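Local coordinates for FAD dependent oxidoreductase domain-containing protein (Deinococcus radiodurans R1, PDB 3C4N) that binds ADP, contains an FAD dependent oxidoreductase domain and is probably an oxidoreductase of the ETF-QO/FixC family, with its substrate unknown, at residues R252-F257 against G347-L352; T311-E316 against L336-S341; S133-T138 against L157-V162; A150-A155 against D326-L331. All blocks are in the same frame, centred on the assembly; numbering follows the deposited sequence.

Contact 1 (R252-F257 against G347-L352); sequences RAYRQF and GAWLAL
R252 and Y254 meet opposite faces of the W349 ring, on one side of an antiparallel beta pair. The pair joins strands 252-256 and 347-352 within the mixed sheet that is separate from the Rossmann-type sheet of this chain. Four backbone bonds hold it. A253 and L350 bond twice, with L350 N to A253 O at 2.9 Å. R255 and A348 also bond twice, with R255 N to A348 O at 3.1 Å. CA-H...O contacts lie between these bonds.

The R252 guanidinium lies flat on W349, with planes 14° apart. R252 CZ is 3.6 Å from the centroid of the six-membered ring, a cation-pi contact. On the other face Y254 CB makes a CH-pi contact, 3.7 Å from the same centroid. Y254 CG, anti to the backbone N (chi1 -177°), lies on the side of A348, and Y254 CD1 is 3.2 Å from A348 O. The Y254 ring stands oblique to the indole. An alanine in place of W349 would probably leave the R252 guanidinium without its flat partner and open a gap beside Y254 CB.

A253, R255, A348 and L350 point to the other side of the sheet. A253 CB meets L352 CD2 at 4.0 Å. F257, just past the end of strand 252-256, turns its ring edge to L350 CD1. The L350 side chain lies about 4 Å from the side chain of A78, which binds ADP. R255 sends NH2 to the P289 carbonyl, beyond the pair.

A water bridges G347 O and, weakly, Y254 OH. Y254 OH is 3.4 Å from G347 CA, where a CB on that residue would clash with it.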
# COMPACT_ATOMS: atom_id res chain seq x y z
N ARG A 252 -9.63 -10.97 25.33
CA ARG A 252 -9.68 -9.65 24.76
C ARG A 252 -10.39 -8.67 25.68
O ARG A 252 -11.30 -9.05 26.42
CB ARG A 252 -10.40 -9.71 23.40
CG ARG A 252 -11.72 -10.48 23.41
CD ARG A 252 -12.11 -10.95 22.01
NE ARG A 252 -12.68 -9.90 21.16
CZ ARG A 252 -13.93 -9.46 21.25
NH1 ARG A 252 -14.76 -9.96 22.16
NH2 ARG A 252 -14.37 -8.53 20.42
N ALA A 253 -9.96 -7.42 25.66
CA ALA A 253 -10.59 -6.41 26.49
C ALA A 253 -10.83 -5.14 25.67
O ALA A 253 -10.00 -4.76 24.84
CB ALA A 253 -9.71 -6.10 27.70
N TYR A 254 -11.97 -4.51 25.90
CA TYR A 254 -12.29 -3.28 25.20
C TYR A 254 -11.92 -2.14 26.11
O TYR A 254 -12.43 -2.03 27.23
CB TYR A 254 -13.76 -3.18 24.86
CG TYR A 254 -14.09 -1.94 24.06
CD1 TYR A 254 -13.62 -1.77 22.77
CD2 TYR A 254 -14.93 -0.96 24.59
CE1 TYR A 254 -13.99 -0.66 22.01
CE2 TYR A 254 -15.30 0.14 23.84
CZ TYR A 254 -14.83 0.29 22.55
OH TYR A 254 -15.27 1.34 21.79
N ARG A 255 -11.05 -1.28 25.61
CA ARG A 255 -10.58 -0.14 26.37
C ARG A 255 -10.87 1.14 25.61
O ARG A 255 -10.63 1.23 24.41
CB ARG A 255 -9.09 -0.29 26.61
CG ARG A 255 -8.46 0.87 27.33
CD ARG A 255 -6.95 0.74 27.23
NE ARG A 255 -6.33 0.46 28.51
CZ ARG A 255 -5.08 0.05 28.65
NH1 ARG A 255 -4.31 -0.13 27.58
NH2 ARG A 255 -4.58 -0.17 29.86
N GLN A 256 -11.39 2.11 26.34
CA GLN A 256 -11.72 3.40 25.76
C GLN A 256 -10.61 4.39 26.09
O GLN A 256 -9.89 4.21 27.07
CB GLN A 256 -13.06 3.87 26.34
CG GLN A 256 -14.17 2.85 26.20
CD GLN A 256 -15.47 3.32 26.82
OE1 GLN A 256 -15.58 3.46 28.05
NE2 GLN A 256 -16.47 3.57 25.97
N PHE A 257 -10.48 5.44 25.28
CA PHE A 257 -9.44 6.43 25.53
C PHE A 257 -9.99 7.86 25.54
O PHE A 257 -9.57 8.71 24.75
CB PHE A 257 -8.33 6.32 24.47
CG PHE A 257 -7.77 4.93 24.32
CD1 PHE A 257 -8.46 3.97 23.59
CD2 PHE A 257 -6.55 4.59 24.90
CE1 PHE A 257 -7.93 2.69 23.42
CE2 PHE A 257 -6.01 3.32 24.74
CZ PHE A 257 -6.70 2.36 23.99
N GLY A 347 -12.44 4.09 21.15
CA GLY A 347 -12.24 2.80 21.80
C GLY A 347 -11.70 1.75 20.84
O GLY A 347 -11.81 1.90 19.63
N ALA A 348 -11.12 0.69 21.39
CA ALA A 348 -10.54 -0.38 20.58
C ALA A 348 -10.41 -1.67 21.37
O ALA A 348 -10.40 -1.66 22.60
CB ALA A 348 -9.18 0.03 20.05
N TRP A 349 -10.31 -2.79 20.66
CA TRP A 349 -10.15 -4.07 21.33
C TRP A 349 -8.68 -4.46 21.38
O TRP A 349 -7.99 -4.46 20.35
CB TRP A 349 -10.94 -5.17 20.61
CG TRP A 349 -12.42 -5.09 20.80
CD1 TRP A 349 -13.32 -4.44 20.00
CD2 TRP A 349 -13.18 -5.70 21.85
NE1 TRP A 349 -14.60 -4.61 20.49
CE2 TRP A 349 -14.54 -5.38 21.62
CE3 TRP A 349 -12.85 -6.48 22.96
CZ2 TRP A 349 -15.56 -5.82 22.47
CZ3 TRP A 349 -13.87 -6.92 23.81
CH2 TRP A 349 -15.21 -6.59 23.55
N LEU A 350 -8.19 -4.77 22.57
CA LEU A 350 -6.80 -5.19 22.73
C LEU A 350 -6.75 -6.63 23.16
O LEU A 350 -7.57 -7.08 23.96
CB LEU A 350 -6.07 -4.33 23.77
CG LEU A 350 -5.61 -2.92 23.35
CD1 LEU A 350 -6.82 -1.98 23.33
CD2 LEU A 350 -4.58 -2.41 24.35
N ALA A 351 -5.79 -7.37 22.60
CA ALA A 351 -5.64 -8.76 22.96
C ALA A 351 -5.03 -8.82 24.34
O ALA A 351 -4.27 -7.93 24.74
CB ALA A 351 -4.74 -9.49 21.96
N LEU A 352 -5.39 -9.87 25.06
CA LEU A 352 -4.90 -10.14 26.39
C LEU A 352 -4.30 -11.53 26.29
O LEU A 352 -5.01 -12.53 26.21
CB LEU A 352 -6.05 -10.11 27.39
CG LEU A 352 -6.04 -8.89 28.30
CD1 LEU A 352 -5.94 -7.62 27.47
CD2 LEU A 352 -7.28 -8.87 29.16
O HOH W 1 -14.61 0.98 18.45

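Contact 2 (T311-E316 against L336-S341); sequences TGLRRE and LELGRS
T311 O and R340 O approach to 3.1 Å although both are acceptors with no hydrogen to share. Here two loop segments pass so close that backbone faces backbone. One hydrogen bond spans them, from G312 N to L338 O at 2.9 Å. It is bent to 147°, and the donor is tilted from the carbonyl plane. T311 CA also makes a CA-H...O contact with G339 O.

G312 suits this fit. A CB on it would clash with S341 O. L313 CD1 lies against L338 O and CA, 3.4 Å from L338 CA, and meets L338 CB at 4.0 Å.

T311 forms an ST turn. Its OG1 sits between the backbone N and the carbonyl carbon (chi1 88°) and accepts from L313 N at 3.2 Å. This turn leads to the N-cap residue R314 of helix 315-324. Outside the two segments, Q256 of strand 251-260 bonds to G312 O and R314 N, and R314 NH1 makes a salt bridge with D295.

No charged group joins the two loops directly. Their match rests on one bent amide bond, leucine contacts and tight backbone packing, a close approach that the lack of a side chain at G312 probably permits.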
# COMPACT_ATOMS: atom_id res chain seq x y z
N THR A 311 -23.73 8.37 29.90
CA THR A 311 -22.50 8.81 29.24
C THR A 311 -21.96 7.75 28.30
O THR A 311 -22.61 6.72 28.08
CB THR A 311 -21.42 9.17 30.27
OG1 THR A 311 -20.67 7.99 30.60
CG2 THR A 311 -22.06 9.70 31.55
N GLY A 312 -20.78 7.99 27.73
CA GLY A 312 -20.20 7.03 26.80
C GLY A 312 -19.16 6.09 27.40
O GLY A 312 -18.67 5.22 26.70
N LEU A 313 -18.85 6.28 28.68
CA LEU A 313 -17.86 5.47 29.39
C LEU A 313 -18.47 4.25 30.07
O LEU A 313 -19.56 4.33 30.64
CB LEU A 313 -17.15 6.34 30.43
CG LEU A 313 -16.25 7.47 29.93
CD1 LEU A 313 -17.04 8.44 29.09
CD2 LEU A 313 -15.62 8.20 31.12
N ARG A 314 -17.77 3.12 30.02
CA ARG A 314 -18.25 1.89 30.64
C ARG A 314 -18.38 2.07 32.14
O ARG A 314 -17.67 2.87 32.74
CB ARG A 314 -17.31 0.72 30.37
CG ARG A 314 -17.02 0.50 28.92
CD ARG A 314 -16.62 -0.92 28.61
NE ARG A 314 -15.53 -1.44 29.37
CZ ARG A 314 -15.34 -2.63 29.93
NH1 ARG A 314 -16.21 -3.64 29.91
NH2 ARG A 314 -14.16 -2.78 30.50
N ARG A 315 -19.30 1.32 32.73
CA ARG A 315 -19.55 1.38 34.16
C ARG A 315 -18.24 1.28 34.96
O ARG A 315 -18.00 2.06 35.88
CB ARG A 315 -20.53 0.26 34.56
CG ARG A 315 -20.79 0.10 36.06
CD ARG A 315 -21.67 -1.14 36.33
NE ARG A 315 -21.16 -2.34 35.67
CZ ARG A 315 -20.05 -3.00 36.04
NH1 ARG A 315 -19.33 -2.58 37.07
NH2 ARG A 315 -19.66 -4.07 35.35
N GLU A 316 -17.39 0.33 34.58
CA GLU A 316 -16.14 0.16 35.28
C GLU A 316 -15.22 1.37 35.26
O GLU A 316 -14.58 1.68 36.27
CB GLU A 316 -15.40 -1.06 34.74
CG GLU A 316 -16.06 -2.35 35.13
CD GLU A 316 -15.15 -3.53 34.96
OE1 GLU A 316 -14.82 -3.84 33.80
OE2 GLU A 316 -14.75 -4.13 35.99
N LEU A 336 -12.67 16.41 31.30
CA LEU A 336 -13.03 15.12 30.72
C LEU A 336 -14.21 15.12 29.77
O LEU A 336 -15.29 15.62 30.10
CB LEU A 336 -13.32 14.08 31.81
CG LEU A 336 -12.33 12.93 32.00
CD1 LEU A 336 -12.89 11.99 33.08
CD2 LEU A 336 -12.11 12.18 30.71
N GLU A 337 -13.98 14.53 28.60
CA GLU A 337 -15.01 14.39 27.58
C GLU A 337 -15.67 13.03 27.82
O GLU A 337 -15.09 12.00 27.48
CB GLU A 337 -14.40 14.41 26.18
CG GLU A 337 -13.39 15.53 25.90
CD GLU A 337 -13.30 15.88 24.41
OE1 GLU A 337 -13.30 14.95 23.57
OE2 GLU A 337 -13.24 17.08 24.08
N LEU A 338 -16.87 13.04 28.39
CA LEU A 338 -17.61 11.81 28.68
C LEU A 338 -18.48 11.32 27.53
O LEU A 338 -18.80 10.12 27.45
CB LEU A 338 -18.51 12.03 29.90
CG LEU A 338 -17.91 11.90 31.30
CD1 LEU A 338 -16.53 12.53 31.33
CD2 LEU A 338 -18.84 12.55 32.30
N GLY A 339 -18.90 12.23 26.66
CA GLY A 339 -19.76 11.85 25.54
C GLY A 339 -21.15 11.41 26.00
O GLY A 339 -21.39 11.24 27.19
N ARG A 340 -22.06 11.23 25.04
CA ARG A 340 -23.43 10.80 25.34
C ARG A 340 -23.53 9.28 25.32
O ARG A 340 -24.13 8.69 26.22
CB ARG A 340 -24.40 11.37 24.30
CG ARG A 340 -24.51 12.88 24.31
CD ARG A 340 -25.31 13.37 23.11
NE ARG A 340 -24.62 13.11 21.84
CZ ARG A 340 -24.69 11.98 21.14
NH1 ARG A 340 -25.43 10.96 21.57
NH2 ARG A 340 -24.03 11.87 19.99
N SER A 341 -22.98 8.65 24.30
CA SER A 341 -22.99 7.20 24.19
C SER A 341 -21.60 6.70 23.81
O SER A 341 -20.73 7.49 23.44
CB SER A 341 -24.00 6.73 23.14
OG SER A 341 -23.59 7.13 21.85

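Contact 3 (S133-T138 against L157-V162); sequences SGLTPT and LPVARV
T136 and A160 form the close centre of a short antiparallel beta pair between strands 136-137 and 159-163. T136 N gives to A160 O, and A160 N gives to T136 O, both at 2.8 Å. The first donor lies in the carbonyl plane, and the second is tilted 25° from it. Next along, P137 faces V159 as a non-hydrogen-bonded pair. V159 CA makes a CA-H...O contact with T136 O.

L135 belongs to this tight part. Its CB lies 3.4 Å from A160 O, and L135 CD1 touches V159 CG2 at 4.0 Å. The R161 chain bends at chi2 and chi3, and R161 NE comes 3.9 Å from L135 CD2. That NE is buried here with no partner in the model. V162 CG2 meets T136 CB at 3.8 Å.

At the T138 end, T138 N bonds to P158 O at 2.6 Å. The T138 hydroxyl lies near the carbonyls of L157 and P158, but it is too close to a neighbour. Distances here are short, and their detail is doubtful.

The loose side is at S133 and G134, which touch nothing of 157-162. S133 is exposed and poorly ordered, and G134 centres an inverse gamma turn. P137 is exposed too.

P137 is the N-cap residue of the helix that starts at T138. Strand 159-163 lies between strand 136-137 and strand 118-127, with V159 and R161 bonded to L127 and H125. The side chains of L135 and T138 rest on L127 and L126 of strand 118-127, and L157 packs against the loops holding L152, A327 and V328.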
# COMPACT_ATOMS: atom_id res chain seq x y z
N SER A 133 10.34 1.81 48.52
CA SER A 133 11.55 1.92 47.71
C SER A 133 11.88 3.38 47.43
O SER A 133 11.23 4.29 47.96
CB SER A 133 11.37 1.16 46.39
OG SER A 133 12.57 1.12 45.64
N GLY A 134 12.88 3.62 46.58
CA GLY A 134 13.28 4.98 46.25
C GLY A 134 12.20 5.78 45.54
O GLY A 134 12.14 5.81 44.31
N LEU A 135 11.35 6.44 46.32
CA LEU A 135 10.26 7.25 45.77
C LEU A 135 10.69 8.71 45.67
O LEU A 135 11.84 9.06 45.93
CB LEU A 135 9.03 7.15 46.67
CG LEU A 135 8.54 5.73 46.94
CD1 LEU A 135 7.51 5.73 48.06
CD2 LEU A 135 7.95 5.16 45.65
N THR A 136 9.74 9.57 45.30
CA THR A 136 10.03 10.98 45.16
C THR A 136 8.79 11.80 45.48
O THR A 136 7.69 11.49 45.01
CB THR A 136 10.50 11.31 43.71
OG1 THR A 136 11.62 10.48 43.37
CG2 THR A 136 10.90 12.77 43.59
N PRO A 137 8.94 12.84 46.32
CA PRO A 137 7.81 13.68 46.70
C PRO A 137 7.24 14.39 45.48
O PRO A 137 7.95 15.14 44.79
CB PRO A 137 8.42 14.65 47.70
CG PRO A 137 9.83 14.79 47.20
CD PRO A 137 10.19 13.35 46.90
N THR A 138 5.97 14.15 45.21
CA THR A 138 5.27 14.74 44.07
C THR A 138 5.55 16.23 43.96
O THR A 138 5.67 16.77 42.86
CB THR A 138 3.75 14.54 44.21
OG1 THR A 138 3.49 13.21 44.68
CG2 THR A 138 3.07 14.74 42.87
N LEU A 157 -1.82 12.33 47.17
CA LEU A 157 -0.82 11.70 46.30
C LEU A 157 0.50 12.43 46.52
O LEU A 157 1.05 13.03 45.60
CB LEU A 157 -1.23 11.81 44.83
CG LEU A 157 -2.40 10.96 44.32
CD1 LEU A 157 -2.75 11.37 42.90
CD2 LEU A 157 -2.03 9.48 44.38
N PRO A 158 1.03 12.38 47.75
CA PRO A 158 2.28 13.03 48.14
C PRO A 158 3.55 12.52 47.45
O PRO A 158 4.41 13.31 47.06
CB PRO A 158 2.32 12.81 49.65
CG PRO A 158 1.69 11.47 49.79
CD PRO A 158 0.50 11.56 48.86
N VAL A 159 3.66 11.20 47.31
CA VAL A 159 4.84 10.60 46.70
C VAL A 159 4.59 9.89 45.36
O VAL A 159 3.45 9.62 44.99
CB VAL A 159 5.48 9.58 47.67
CG1 VAL A 159 5.83 10.27 49.00
CG2 VAL A 159 4.52 8.41 47.91
N ALA A 160 5.67 9.58 44.66
CA ALA A 160 5.58 8.91 43.37
C ALA A 160 6.85 8.13 43.02
O ALA A 160 7.90 8.32 43.63
CB ALA A 160 5.28 9.93 42.27
N ARG A 161 6.73 7.25 42.03
CA ARG A 161 7.85 6.46 41.55
C ARG A 161 8.16 7.05 40.17
O ARG A 161 7.43 6.81 39.21
CB ARG A 161 7.44 4.99 41.44
CG ARG A 161 8.45 4.07 40.75
CD ARG A 161 9.24 3.21 41.73
NE ARG A 161 8.38 2.61 42.75
CZ ARG A 161 7.32 1.85 42.49
NH1 ARG A 161 6.99 1.57 41.24
NH2 ARG A 161 6.58 1.39 43.49
N VAL A 162 9.23 7.83 40.08
CA VAL A 162 9.61 8.47 38.83
C VAL A 162 10.44 7.58 37.90
O VAL A 162 11.29 6.82 38.36
CB VAL A 162 10.46 9.74 39.07
CG1 VAL A 162 10.74 10.43 37.74
CG2 VAL A 162 9.74 10.67 40.03

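Contact 4 (A150-A155 against D326-L331); sequences ALLDPA and DAVPAL
L151 O accepts a hydrogen bond from A330 N at 3.0 Å, and the N-H points almost straight at it (171°). P329 N is 3.1 Å from the same oxygen, but a proline N has no hydrogen to give. The ring carbon P329 CD crowds this oxygen instead.

Two residues on, D153 N donates to A327 O at 2.8 Å. This bond is bent to 146°, with the donor tilted from the carbonyl plane. Between the two bonds, L152 CA lies 3.9 Å from V328 CA, and L152 CB is 3.3 Å from A327 O.

D153 keeps its carboxylate within its own loop. D153 OD1 accepts from R156 N just beyond the segment, and weakly from A155 N at 2.9 Å. On the other side, L331 N bonds to V328 O at 2.8 Å, in the 3-10 turn that begins at P329.

Apolar contact completes the join. L151 CD2 meets A330 CB at 3.5 Å, and both side chains also touch L262.

Backbone groups thus pair the loop after helix 146-149 with the one after helix 315-324. Two backbone bonds carry the polar part. Side chains add carbon contacts, some of them to the bonded carbonyl oxygens. No salt bridge spans the segments.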
# COMPACT_ATOMS: atom_id res chain seq x y z
N ALA A 150 -1.92 20.88 39.00
CA ALA A 150 -3.31 21.29 39.15
C ALA A 150 -4.31 20.17 38.89
O ALA A 150 -5.51 20.31 39.15
CB ALA A 150 -3.60 22.48 38.22
N LEU A 151 -3.83 19.06 38.35
CA LEU A 151 -4.70 17.94 38.04
C LEU A 151 -4.99 17.11 39.28
O LEU A 151 -6.04 16.48 39.40
CB LEU A 151 -4.07 17.04 36.98
CG LEU A 151 -3.68 17.70 35.67
CD1 LEU A 151 -2.96 16.66 34.81
CD2 LEU A 151 -4.91 18.23 34.95
N LEU A 152 -4.05 17.12 40.22
CA LEU A 152 -4.19 16.31 41.42
C LEU A 152 -4.16 17.06 42.73
O LEU A 152 -4.07 18.28 42.78
CB LEU A 152 -3.09 15.24 41.46
CG LEU A 152 -1.96 15.34 40.43
CD1 LEU A 152 -0.68 14.70 40.96
CD2 LEU A 152 -2.41 14.66 39.16
N ASP A 153 -4.25 16.28 43.80
CA ASP A 153 -4.22 16.82 45.14
C ASP A 153 -2.95 16.27 45.80
O ASP A 153 -2.88 15.11 46.17
CB ASP A 153 -5.45 16.37 45.92
CG ASP A 153 -5.46 16.89 47.34
OD1 ASP A 153 -4.55 16.53 48.11
OD2 ASP A 153 -6.38 17.66 47.68
N PRO A 154 -1.91 17.12 45.92
CA PRO A 154 -0.63 16.75 46.52
C PRO A 154 -0.72 15.98 47.83
O PRO A 154 0.12 15.13 48.12
CB PRO A 154 0.05 18.11 46.71
CG PRO A 154 -0.45 18.89 45.53
CD PRO A 154 -1.92 18.53 45.49
N ALA A 155 -1.75 16.26 48.63
CA ALA A 155 -1.92 15.57 49.92
C ALA A 155 -2.33 14.11 49.79
O ALA A 155 -1.82 13.25 50.50
CB ALA A 155 -2.94 16.33 50.78
N ASP A 326 -11.05 12.39 44.01
CA ASP A 326 -10.51 13.15 45.12
C ASP A 326 -9.03 13.36 44.87
O ASP A 326 -8.55 14.50 44.84
CB ASP A 326 -10.77 12.42 46.44
CG ASP A 326 -12.25 12.31 46.76
OD1 ASP A 326 -12.97 13.32 46.65
OD2 ASP A 326 -12.72 11.21 47.12
N ALA A 327 -8.30 12.27 44.66
CA ALA A 327 -6.86 12.36 44.43
C ALA A 327 -6.50 13.16 43.18
O ALA A 327 -5.50 13.88 43.17
CB ALA A 327 -6.27 10.95 44.32
N VAL A 328 -7.31 13.02 42.14
CA VAL A 328 -7.08 13.70 40.87
C VAL A 328 -8.30 14.55 40.51
O VAL A 328 -9.10 14.18 39.65
CB VAL A 328 -6.77 12.65 39.79
CG1 VAL A 328 -6.36 13.31 38.48
CG2 VAL A 328 -5.66 11.74 40.30
N PRO A 329 -8.45 15.71 41.16
CA PRO A 329 -9.57 16.63 40.94
C PRO A 329 -9.92 16.87 39.48
O PRO A 329 -11.08 17.07 39.14
CB PRO A 329 -9.12 17.90 41.64
CG PRO A 329 -8.26 17.38 42.76
CD PRO A 329 -7.45 16.32 42.05
N ALA A 330 -8.90 16.85 38.63
CA ALA A 330 -9.09 17.08 37.20
C ALA A 330 -10.12 16.12 36.61
O ALA A 330 -10.73 16.41 35.59
CB ALA A 330 -7.76 16.95 36.47
N LEU A 331 -10.31 14.98 37.25
CA LEU A 331 -11.27 14.01 36.76
C LEU A 331 -12.70 14.40 37.13
O LEU A 331 -13.65 13.78 36.66
CB LEU A 331 -10.95 12.62 37.31
CG LEU A 331 -10.01 11.75 36.47
CD1 LEU A 331 -8.83 12.55 35.94
CD2 LEU A 331 -9.56 10.59 37.33

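From the N terminus, segment 133-138 opens contact 3, which closes at 157-162 over a short helical loop. Segment 150-155 lies inside that loop and opens contact 4. Contact 1 opens at 252-257 and contact 2 at 311-316. Contact 4 then closes at 326-331, contact 2 at 336-341 and contact 1 at 347-352. Contact 2 is nested in the loop of contact 1. Contact 4 crosses all three others. Contacts 1 and 3 lie in series in the same mixed sheet, with centres about 30 Å apart. Contact 2 meets contact 1 through Q256, and contact 4 packs against contact 3 through L157, joining the loops around helix 315-324 to that sheet.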